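Local coordinates for UDP-N-Acetylenolpyruvylglucosamine Reductase (Thermus caldophilus, PDB 2GQT), which uses FAD and NADPH to reduce the enolpyruvyl group of UDP-N-acetylenolpyruvylglucosamine, giving UDP-N-acetylmuramate for cell wall peptidoglycan, at residues A[175-178]-A[179-183]. Numbering follows the deposited sequence.
Sequences EEIL and RRMAE
R179 grips E175 one turn back along helix 174-187, in an i to i+4 salt bridge that runs along the exposed side of the helix. Followed outward, the arginine first packs on backbone: R179 CB lies 3.5 Å from the carbonyl O of E176, and R179 CG passes 3.3 Å from that of E175. CD then comes alongside E175 OE1. A bend at chi3 (-70°) turns the guanidinium side-on to the carboxylate, where R179 NE bonds to E175 OE1 at 2.8 Å and R179 NH2 to E175 OE2 at 2.9 Å. The NH2 bond is nearly straight (173°) and in the guanidinium plane; both oxygens are met on their syn side, with the two groups 22° from coplanar. R179 NH2 also rests 3.6 Å from CB of E176. E176 and R180 run side by side, but E176 OE2 stands well out of the R180 guanidinium plane, so there the relation is one of charge, with no N-H pointing at it; R180 NE makes its salt bridge with E100. On the buried side, M181 sets SD against CG2 of I177 (3.8 Å) and 4.0 Å from CD1 of L178, and all three side chains reach A92 of helix 84-93. With an alanine at M181, I177 CG2 and L178 CD1 would probably lose their sulfur neighbour and a gap would open toward Q89 and A92. Backbone bonds from R179, R180, M181 and A182 to the carbonyls four residues earlier complete an amphipathic stretch of helix: apolar packing joins it to helix 84-93, while the two-bond ion pair probably fixes the rotation of both charged groups on its outer side.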
loop_
_atom_site.group_PDB
_atom_site.type_symbol
_atom_site.label_atom_id
_atom_site.label_comp_id
_atom_site.label_asym_id
_atom_site.label_seq_id
_atom_site.Cartn_x
_atom_site.Cartn_y
_atom_site.Cartn_z
ATOM N N GLU A 175 18.746 -20.231 1.530
ATOM C CA GLU A 175 18.912 -20.346 0.081
ATOM C C GLU A 175 17.594 -20.696 -0.627
ATOM O O GLU A 175 17.348 -20.231 -1.743
ATOM C CB GLU A 175 20.027 -21.337 -0.274
ATOM C CG GLU A 175 19.747 -22.787 0.119
ATOM C CD GLU A 175 18.930 -23.540 -0.922
ATOM O OE1 GLU A 175 19.167 -23.331 -2.131
ATOM O OE2 GLU A 175 18.050 -24.338 -0.531
ATOM N N GLU A 176 16.753 -21.504 0.023
ATOM C CA GLU A 176 15.447 -21.881 -0.527
ATOM C C GLU A 176 14.511 -20.669 -0.559
ATOM O O GLU A 176 13.830 -20.431 -1.556
ATOM C CB GLU A 176 14.793 -23.010 0.276
ATOM C CG GLU A 176 13.455 -23.478 -0.329
ATOM C CD GLU A 176 12.772 -24.607 0.438
ATOM O OE1 GLU A 176 13.298 -25.056 1.471
ATOM O OE2 GLU A 176 11.689 -25.047 -0.008
ATOM N N ILE A 177 14.471 -19.924 0.543
ATOM C CA ILE A 177 13.676 -18.703 0.629
ATOM C C ILE A 177 14.077 -17.749 -0.498
ATOM O O ILE A 177 13.217 -17.190 -1.198
ATOM C CB ILE A 177 13.832 -18.049 2.011
ATOM C CG1 ILE A 177 13.278 -18.982 3.091
ATOM C CG2 ILE A 177 13.110 -16.712 2.051
ATOM C CD1 ILE A 177 13.619 -18.576 4.502
ATOM N N LEU A 178 15.384 -17.597 -0.704
ATOM C CA LEU A 178 15.897 -16.709 -1.746
ATOM C C LEU A 178 15.567 -17.195 -3.156
ATOM O O LEU A 178 15.303 -16.383 -4.051
ATOM C CB LEU A 178 17.400 -16.460 -1.561
ATOM C CG LEU A 178 17.826 -15.421 -0.505
ATOM C CD1 LEU A 178 17.295 -14.019 -0.801
ATOM C CD2 LEU A 178 17.466 -15.795 0.907
ATOM N N ARG A 179 15.540 -18.513 -3.355
ATOM C CA ARG A 179 15.104 -19.070 -4.630
ATOM C C ARG A 179 13.625 -18.760 -4.911
ATOM O O ARG A 179 13.257 -18.425 -6.043
ATOM C CB ARG A 179 15.403 -20.575 -4.705
ATOM C CG ARG A 179 16.876 -20.880 -4.978
ATOM C CD ARG A 179 17.178 -22.367 -5.181
ATOM N NE ARG A 179 17.042 -23.145 -3.947
ATOM C CZ ARG A 179 16.111 -24.072 -3.730
ATOM N NH1 ARG A 179 15.205 -24.362 -4.657
ATOM N NH2 ARG A 179 16.087 -24.716 -2.574
ATOM N N ARG A 180 12.786 -18.860 -3.881
ATOM C CA ARG A 180 11.358 -18.524 -4.019
ATOM C C ARG A 180 11.168 -17.047 -4.367
ATOM O O ARG A 180 10.370 -16.692 -5.246
ATOM C CB ARG A 180 10.581 -18.886 -2.748
ATOM C CG ARG A 180 10.397 -20.385 -2.600
ATOM C CD ARG A 180 10.469 -20.847 -1.155
ATOM N NE ARG A 180 9.213 -20.675 -0.433
ATOM C CZ ARG A 180 8.244 -21.588 -0.363
ATOM N NH1 ARG A 180 8.360 -22.749 -0.992
ATOM N NH2 ARG A 180 7.144 -21.334 0.334
ATOM N N MET A 181 11.938 -16.201 -3.695
ATOM C CA MET A 181 11.926 -14.766 -3.944
ATOM C C MET A 181 12.397 -14.445 -5.365
ATOM O O MET A 181 11.856 -13.552 -6.013
ATOM C CB MET A 181 12.801 -14.066 -2.911
ATOM C CG MET A 181 12.178 -14.041 -1.536
ATOM S SD MET A 181 13.341 -13.660 -0.221
ATOM C CE MET A 181 13.827 -11.983 -0.634
ATOM N N ALA A 182 13.378 -15.196 -5.861
ATOM C CA ALA A 182 13.880 -15.003 -7.218
ATOM C C ALA A 182 12.789 -15.249 -8.254
ATOM O O ALA A 182 12.731 -14.561 -9.271
ATOM C CB ALA A 182 15.081 -15.898 -7.484
ATOM N N GLU A 183 11.911 -16.216 -8.000
ATOM C CA GLU A 183 10.804 -16.456 -8.920
ATOM C C GLU A 183 9.816 -15.296 -8.882
ATOM O O GLU A 183 9.290 -14.899 -9.917
ATOM C CB GLU A 183 10.107 -17.797 -8.651
ATOM C CG GLU A 183 8.814 -18.047 -9.472
ATOM C CD GLU A 183 8.936 -17.775 -10.986
ATOM O OE1 GLU A 183 10.024 -17.958 -11.568
ATOM O OE2 GLU A 183 7.927 -17.369 -11.602
#